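Local coordinates for protein SAM-dependent methyltransferase (Exiguobacterium sibiricum 255-15, PDB 3D2L) that probably transfers a methyl group from S-adenosylmethionine to an unspecified acceptor, using a Rossmann-like methyltransferase domain, at residues E204-W209 with I236-E241; V18-W23 with T44-L49; L51-E56 with T77-D82. All blocks are in the same frame, centred on the assembly; numbering follows the deposited sequence.

Contact 1: residues E204-W209 with I236-E241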
# COMPACT_ATOMS: atom_id res chain seq x y z
N GLU A 204 6.64 -17.60 0.73
CA GLU A 204 6.86 -18.58 -0.32
C GLU A 204 5.72 -18.61 -1.34
O GLU A 204 5.95 -18.94 -2.48
CB GLU A 204 6.99 -19.97 0.28
CG GLU A 204 8.21 -20.15 1.18
CD GLU A 204 8.12 -19.50 2.58
OE1 GLU A 204 7.01 -19.18 3.09
OE2 GLU A 204 9.22 -19.33 3.17
N GLN A 205 4.48 -18.34 -0.91
CA GLN A 205 3.34 -18.34 -1.81
C GLN A 205 3.45 -17.16 -2.76
O GLN A 205 3.21 -17.29 -3.96
CB GLN A 205 2.00 -18.24 -1.06
CG GLN A 205 0.81 -18.18 -2.01
CD GLN A 205 0.70 -19.40 -2.89
OE1 GLN A 205 0.09 -20.38 -2.49
NE2 GLN A 205 1.25 -19.35 -4.10
N TYR A 206 3.82 -16.00 -2.21
CA TYR A 206 4.04 -14.82 -3.04
C TYR A 206 5.20 -14.99 -4.05
O TYR A 206 5.09 -14.51 -5.17
CB TYR A 206 4.31 -13.57 -2.20
CG TYR A 206 3.06 -12.97 -1.50
CD1 TYR A 206 2.09 -12.28 -2.24
CD2 TYR A 206 2.93 -13.03 -0.14
CE1 TYR A 206 0.98 -11.73 -1.62
CE2 TYR A 206 1.85 -12.45 0.50
CZ TYR A 206 0.87 -11.80 -0.24
OH TYR A 206 -0.20 -11.24 0.39
N ILE A 207 6.30 -15.60 -3.63
CA ILE A 207 7.47 -15.89 -4.50
C ILE A 207 7.01 -16.76 -5.66
O ILE A 207 7.36 -16.52 -6.78
CB ILE A 207 8.60 -16.62 -3.72
CG1 ILE A 207 9.27 -15.68 -2.67
CG2 ILE A 207 9.69 -17.18 -4.69
CD1 ILE A 207 10.09 -16.46 -1.53
N THR A 208 6.20 -17.78 -5.38
CA THR A 208 5.70 -18.66 -6.46
C THR A 208 4.88 -17.92 -7.50
O THR A 208 5.04 -18.12 -8.69
CB THR A 208 4.84 -19.80 -5.87
OG1 THR A 208 5.70 -20.62 -5.08
CG2 THR A 208 4.23 -20.64 -6.97
N TRP A 209 3.97 -17.08 -7.04
CA TRP A 209 3.15 -16.28 -7.91
C TRP A 209 3.96 -15.31 -8.71
O TRP A 209 3.69 -15.12 -9.89
CB TRP A 209 2.06 -15.52 -7.12
CG TRP A 209 0.96 -16.40 -6.53
CD1 TRP A 209 0.49 -17.58 -7.03
CD2 TRP A 209 0.16 -16.11 -5.38
NE1 TRP A 209 -0.53 -18.06 -6.24
CE2 TRP A 209 -0.76 -17.17 -5.23
CE3 TRP A 209 0.16 -15.08 -4.44
CZ2 TRP A 209 -1.66 -17.21 -4.18
CZ3 TRP A 209 -0.74 -15.10 -3.42
CH2 TRP A 209 -1.65 -16.15 -3.30
N ILE A 236 6.89 -7.88 5.54
CA ILE A 236 7.79 -8.53 4.60
C ILE A 236 7.87 -7.75 3.30
O ILE A 236 6.86 -7.41 2.70
CB ILE A 236 7.40 -10.00 4.41
CG1 ILE A 236 7.30 -10.66 5.79
CG2 ILE A 236 8.44 -10.73 3.49
CD1 ILE A 236 7.20 -12.13 5.80
N PHE A 237 9.10 -7.45 2.88
CA PHE A 237 9.36 -6.64 1.71
C PHE A 237 9.86 -7.52 0.60
O PHE A 237 10.72 -8.37 0.81
CB PHE A 237 10.41 -5.55 2.05
CG PHE A 237 9.94 -4.57 3.08
CD1 PHE A 237 9.83 -4.94 4.41
CD2 PHE A 237 9.62 -3.26 2.74
CE1 PHE A 237 9.37 -4.05 5.37
CE2 PHE A 237 9.17 -2.36 3.71
CZ PHE A 237 9.06 -2.76 5.02
N PHE A 238 9.32 -7.31 -0.61
CA PHE A 238 9.70 -8.10 -1.79
C PHE A 238 10.21 -7.18 -2.87
O PHE A 238 9.60 -6.15 -3.13
CB PHE A 238 8.50 -8.79 -2.39
CG PHE A 238 7.96 -9.88 -1.54
CD1 PHE A 238 7.21 -9.58 -0.41
CD2 PHE A 238 8.20 -11.19 -1.87
CE1 PHE A 238 6.72 -10.61 0.39
CE2 PHE A 238 7.71 -12.22 -1.07
CZ PHE A 238 6.99 -11.92 0.05
N VAL A 239 11.28 -7.60 -3.53
CA VAL A 239 11.82 -6.88 -4.67
C VAL A 239 11.88 -7.94 -5.73
O VAL A 239 12.47 -9.02 -5.52
CB VAL A 239 13.25 -6.28 -4.42
CG1 VAL A 239 13.74 -5.50 -5.67
CG2 VAL A 239 13.23 -5.38 -3.18
N ALA A 240 11.27 -7.64 -6.88
CA ALA A 240 11.22 -8.58 -8.02
C ALA A 240 11.54 -7.83 -9.30
O ALA A 240 11.31 -6.62 -9.40
CB ALA A 240 9.85 -9.29 -8.11
N GLU A 241 12.10 -8.53 -10.28
CA GLU A 241 12.44 -7.89 -11.54
C GLU A 241 11.87 -8.66 -12.74
O GLU A 241 11.91 -9.88 -12.78
CB GLU A 241 13.95 -7.80 -11.64
CG GLU A 241 14.45 -7.19 -12.91
CD GLU A 241 15.93 -7.10 -12.90
OE1 GLU A 241 16.45 -6.48 -11.95
OE2 GLU A 241 16.56 -7.63 -13.84
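F238 reaches from strand 235-242 to helix 203-212 and meets Y206 and I207 with the far end of its ring. Its CB leaves the strand toward the helix, and chi1 of -69° sets CG anti to the carbonyl carbon, which carries CE2 and CZ to the helix side, against Y206 CB. Along the ring, CE2 makes the closest approaches: it lies 3.8 Å from Y206 CB and 4.1 Å from I207 CG1. The next atom, CZ, stands 3.9 Å from the same Y206 CB, so one methylene of the helix sits against two ring carbons. I207 CG1 arrives at the ring edge, near its plane, and the two side chains cross at about a right angle. The Y206 and F238 rings are inclined at 60° with centroids 5.7 Å apart, an oblique pairing. F135 of strand 131-138 stacks on the F238 ring, while Y206 also packs on V137 of that strand. Helix 203-212 is thereby laid against the antiparallel end of the mixed sheet. No hydrogen bond crosses between the two segments; the chemistry is wholly apolar, implying that close fit and burial, rather than directional bonds, hold helix to strand here.

Contact 2: residues V18-W23 with T44-L49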
# COMPACT_ATOMS: atom_id res chain seq x y z
N VAL A 18 2.90 7.60 10.72
CA VAL A 18 3.44 6.50 9.89
C VAL A 18 4.71 7.03 9.23
O VAL A 18 4.66 8.03 8.52
CB VAL A 18 2.43 6.04 8.84
CG1 VAL A 18 3.10 5.12 7.78
CG2 VAL A 18 1.29 5.32 9.52
N PRO A 19 5.86 6.37 9.45
CA PRO A 19 7.14 6.84 8.92
C PRO A 19 7.36 6.48 7.46
O PRO A 19 8.24 5.68 7.13
CB PRO A 19 8.15 6.11 9.83
CG PRO A 19 7.49 4.80 10.07
CD PRO A 19 6.03 5.11 10.22
N TYR A 20 6.55 7.09 6.59
CA TYR A 20 6.64 6.90 5.15
C TYR A 20 8.03 7.07 4.57
O TYR A 20 8.40 6.34 3.64
CB TYR A 20 5.68 7.84 4.43
CG TYR A 20 4.26 7.47 4.65
CD1 TYR A 20 3.74 6.30 4.12
CD2 TYR A 20 3.42 8.30 5.37
CE1 TYR A 20 2.45 5.96 4.31
CE2 TYR A 20 2.11 7.97 5.56
CZ TYR A 20 1.62 6.81 5.01
OH TYR A 20 0.30 6.46 5.23
N PRO A 21 8.83 8.03 5.09
CA PRO A 21 10.17 8.12 4.54
C PRO A 21 11.02 6.85 4.63
O PRO A 21 12.00 6.71 3.89
CB PRO A 21 10.78 9.28 5.34
CG PRO A 21 9.62 10.10 5.71
CD PRO A 21 8.58 9.10 6.07
N GLU A 22 10.69 5.93 5.53
CA GLU A 22 11.38 4.65 5.62
C GLU A 22 11.05 3.77 4.40
O GLU A 22 11.89 3.01 3.92
CB GLU A 22 10.95 3.93 6.89
CG GLU A 22 11.40 4.59 8.17
CD GLU A 22 12.68 4.00 8.71
OE1 GLU A 22 12.73 2.75 8.89
OE2 GLU A 22 13.61 4.79 8.99
N TRP A 23 9.82 3.84 3.92
CA TRP A 23 9.48 3.09 2.69
C TRP A 23 10.20 3.70 1.50
O TRP A 23 10.71 2.99 0.65
CB TRP A 23 7.98 3.09 2.40
CG TRP A 23 7.17 2.11 3.17
CD1 TRP A 23 6.75 0.88 2.73
CD2 TRP A 23 6.63 2.27 4.48
NE1 TRP A 23 6.02 0.26 3.70
CE2 TRP A 23 5.89 1.10 4.77
CE3 TRP A 23 6.69 3.29 5.44
CZ2 TRP A 23 5.22 0.92 5.99
CZ3 TRP A 23 6.01 3.11 6.65
CH2 TRP A 23 5.29 1.94 6.91
N THR A 44 -4.26 8.23 -0.25
CA THR A 44 -4.20 9.69 -0.29
C THR A 44 -2.84 10.22 -0.78
O THR A 44 -2.58 11.45 -0.71
CB THR A 44 -4.59 10.28 1.06
OG1 THR A 44 -3.62 9.91 2.05
CG2 THR A 44 -6.02 9.77 1.48
N GLY A 45 -1.98 9.31 -1.28
CA GLY A 45 -0.70 9.68 -1.92
C GLY A 45 0.42 10.26 -1.08
O GLY A 45 1.36 10.88 -1.61
N THR A 46 0.34 10.08 0.24
CA THR A 46 1.38 10.61 1.10
C THR A 46 2.77 10.08 0.68
O THR A 46 3.71 10.87 0.55
CB THR A 46 1.08 10.33 2.61
OG1 THR A 46 -0.26 10.79 2.94
CG2 THR A 46 2.09 11.05 3.50
N ALA A 47 2.90 8.77 0.45
CA ALA A 47 4.18 8.19 0.04
C ALA A 47 4.48 8.55 -1.39
O ALA A 47 5.64 8.75 -1.74
CB ALA A 47 4.19 6.64 0.25
N THR A 48 3.44 8.67 -2.22
CA THR A 48 3.59 9.01 -3.64
C THR A 48 4.24 10.38 -3.79
O THR A 48 5.16 10.57 -4.58
CB THR A 48 2.22 8.97 -4.38
OG1 THR A 48 1.42 7.85 -3.90
CG2 THR A 48 2.41 8.88 -5.89
N LEU A 49 3.79 11.34 -3.01
CA LEU A 49 4.38 12.69 -3.04
C LEU A 49 5.85 12.73 -2.60
O LEU A 49 6.62 13.56 -3.15
CB LEU A 49 3.53 13.68 -2.21
CG LEU A 49 2.08 13.87 -2.70
CD1 LEU A 49 1.45 15.04 -1.95
CD2 LEU A 49 2.02 14.11 -4.21
O HOH W 1 -1.12 9.32 5.21
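Y20 lays one face of its ring against the start of helix 46-51, where T46 and A47 supply the opposing surface. The tight part is carbon on carbon: T46 CG2 comes to 3.6 Å from Y20 CD2 and 3.7 Å from Y20 CE2, and T46 CB lies over the same face. Also on that side, toward the CD1 edge, A47 CB is 3.9 Å from Y20 CD1, so the two neighbouring residues divide the ring between them. V18 CG1 stands 3.5 Å above the centre of the opposite face, so the Y20 ring is sandwiched between V18 and the T46/A47 pair. T46 turns its two branches to different tasks: CG2, anti to the backbone N, meets the ring, whereas OG1 (chi1 -52°) is directed to a water. That water marks the looser, polar side, joining T46 OG1 at 2.8 Å to Y20 OH at 3.2 Å; no direct hydrogen bond links the segments. G45, with positive phi, is the N-cap of helix 46-51 and belongs to the glycine-rich turn after strand 36-40, which in class I methyltransferases usually borders the cofactor. The contact thus joins the beginnings of helices 20-30 and 46-51, which flank strand 36-40 in the chain, while T48 OG1 bonds D39 OD2 on that strand and L49 packs on helix 64-76.

Contact 3: residues L51-E56 with T77-D82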
# COMPACT_ATOMS: atom_id res chain seq x y z
N LEU A 51 7.90 10.11 -2.97
CA LEU A 51 8.53 9.48 -4.13
C LEU A 51 8.72 10.48 -5.26
O LEU A 51 9.76 10.47 -5.93
CB LEU A 51 7.64 8.32 -4.60
CG LEU A 51 7.66 7.09 -3.69
CD1 LEU A 51 6.60 6.05 -4.10
CD2 LEU A 51 9.05 6.47 -3.71
N ALA A 52 7.74 11.36 -5.45
CA ALA A 52 7.81 12.38 -6.54
C ALA A 52 9.03 13.31 -6.40
O ALA A 52 9.46 13.97 -7.36
CB ALA A 52 6.54 13.20 -6.59
N ASP A 53 9.59 13.36 -5.19
CA ASP A 53 10.80 14.14 -4.98
C ASP A 53 12.05 13.44 -5.53
O ASP A 53 13.10 14.04 -5.59
CB ASP A 53 10.96 14.49 -3.51
CG ASP A 53 9.87 15.41 -3.03
OD1 ASP A 53 9.23 16.09 -3.86
OD2 ASP A 53 9.65 15.49 -1.81
N HIS A 54 11.93 12.19 -5.97
CA HIS A 54 13.09 11.45 -6.48
C HIS A 54 12.89 10.79 -7.81
O HIS A 54 13.87 10.43 -8.47
CB HIS A 54 13.47 10.36 -5.46
CG HIS A 54 13.69 10.90 -4.08
ND1 HIS A 54 14.87 11.49 -3.69
CD2 HIS A 54 12.86 10.97 -3.02
CE1 HIS A 54 14.76 11.88 -2.44
NE2 HIS A 54 13.55 11.60 -2.01
N TYR A 55 11.63 10.67 -8.22
CA TYR A 55 11.23 9.90 -9.39
C TYR A 55 10.14 10.62 -10.17
O TYR A 55 9.50 11.54 -9.64
CB TYR A 55 10.63 8.58 -8.90
CG TYR A 55 11.54 7.69 -8.10
CD1 TYR A 55 12.53 6.94 -8.73
CD2 TYR A 55 11.38 7.55 -6.70
CE1 TYR A 55 13.39 6.15 -8.02
CE2 TYR A 55 12.22 6.70 -5.99
CZ TYR A 55 13.22 5.99 -6.66
OH TYR A 55 14.08 5.15 -5.99
N GLU A 56 9.95 10.25 -11.43
CA GLU A 56 8.78 10.68 -12.20
C GLU A 56 7.68 9.68 -11.79
O GLU A 56 7.70 8.56 -12.23
CB GLU A 56 9.02 10.60 -13.71
CG GLU A 56 10.32 11.29 -14.19
CD GLU A 56 10.36 12.79 -13.89
OE1 GLU A 56 9.34 13.47 -14.15
OE2 GLU A 56 11.43 13.29 -13.42
N THR A 77 1.94 21.76 -3.08
CA THR A 77 3.38 21.68 -2.88
C THR A 77 4.14 21.73 -4.19
O THR A 77 5.31 21.39 -4.25
CB THR A 77 3.76 20.42 -2.06
OG1 THR A 77 3.25 19.27 -2.71
CG2 THR A 77 3.16 20.50 -0.65
N ASN A 78 3.46 22.20 -5.22
CA ASN A 78 4.01 22.32 -6.56
C ASN A 78 4.63 21.05 -7.14
O ASN A 78 5.57 21.14 -7.91
CB ASN A 78 5.02 23.47 -6.66
CG ASN A 78 5.04 24.08 -8.01
OD1 ASN A 78 3.99 24.25 -8.62
ND2 ASN A 78 6.23 24.47 -8.50
N ARG A 79 4.11 19.88 -6.80
CA ARG A 79 4.61 18.64 -7.36
C ARG A 79 3.77 18.24 -8.55
O ARG A 79 2.56 18.46 -8.55
CB ARG A 79 4.58 17.54 -6.30
CG ARG A 79 5.59 17.79 -5.20
CD ARG A 79 5.52 16.67 -4.27
NE ARG A 79 6.51 16.66 -3.19
CZ ARG A 79 6.25 16.91 -1.91
NH1 ARG A 79 5.06 17.37 -1.51
NH2 ARG A 79 7.22 16.79 -1.02
N HIS A 80 4.41 17.65 -9.57
CA HIS A 80 3.66 17.10 -10.70
C HIS A 80 3.52 15.60 -10.56
O HIS A 80 4.50 14.85 -10.70
CB HIS A 80 4.29 17.42 -12.08
CG HIS A 80 3.47 16.89 -13.22
ND1 HIS A 80 3.68 15.65 -13.78
CD2 HIS A 80 2.37 17.39 -13.84
CE1 HIS A 80 2.79 15.43 -14.72
NE2 HIS A 80 1.98 16.47 -14.78
N VAL A 81 2.31 15.16 -10.27
CA VAL A 81 2.02 13.78 -10.09
C VAL A 81 0.62 13.47 -10.61
O VAL A 81 -0.39 13.96 -10.11
CB VAL A 81 2.15 13.35 -8.62
CG1 VAL A 81 1.95 11.89 -8.51
CG2 VAL A 81 3.55 13.72 -8.06
N ASP A 82 0.58 12.65 -11.63
CA ASP A 82 -0.69 12.21 -12.21
C ASP A 82 -1.26 11.13 -11.31
O ASP A 82 -0.56 10.20 -11.02
CB ASP A 82 -0.43 11.56 -13.57
CG ASP A 82 -0.11 12.55 -14.64
OD1 ASP A 82 -0.72 13.62 -14.73
OD2 ASP A 82 0.77 12.23 -15.45
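With its chain extended from CG to NE, R79 brings the side of its guanidinium to the carboxylate of D53, whose chi1 of -65° places CG beside its own backbone N. R79 directly follows N78, the positive-phi C-prime residue of the Schellman motif that ends helix 64-76, with R79 N bonded to A74 O. The grip is a side-on, two-nitrogen salt bridge: R79 NE donates to D53 OD1 at 2.9 Å, nearly straight at 179°, and R79 NH2 to the syn lone pair of D53 OD2, also at 2.9 Å. The carboxylate plane is turned 28° from the guanidinium, so NE approaches OD1 on its syn side but out of the carboxylate plane. R79 NH1 adds a more bent bond to T77 OG1, which is tilted from the guanidinium plane. Beside the ion pair, A52 CB and V81 CG2 lie 3.4 Å apart, shorter than usual for two carbons. With an alanine here both bonds to D53 are gone, and its carboxylate is likely to be left without its charged mate and free to turn. At this surface position the paired charges join the loops after helices 46-51 and 64-76, and the two-nitrogen grip implies a directional link that restrains guanidinium rotation.

In the fold
Contacts 2 and 3 are neighbours, with centres 12 Å apart, and share helix 46-51: contact 2 engages its start and contact 3 the loop leaving it. They touch directly, T48 CG2 lying 4.0 Å from V81 CG1 and L49 CD2 4.2 Å from V81 CG2. Contact 1 lies toward the other end of the mixed sheet, its centre 22 Å from contact 2 and 27 Å from contact 3. It nevertheless touches contact 2, where F237 CE2 packs 4.1 Å from W23 NE1, whereas its nearest atoms to contact 3 are about 11 Å away. Residues 44-49 follow strand 36-40, in the region where Rossmann-like methyltransferases usually bind S-adenosylmethionine; contact 2 is therefore probably nearest that pocket.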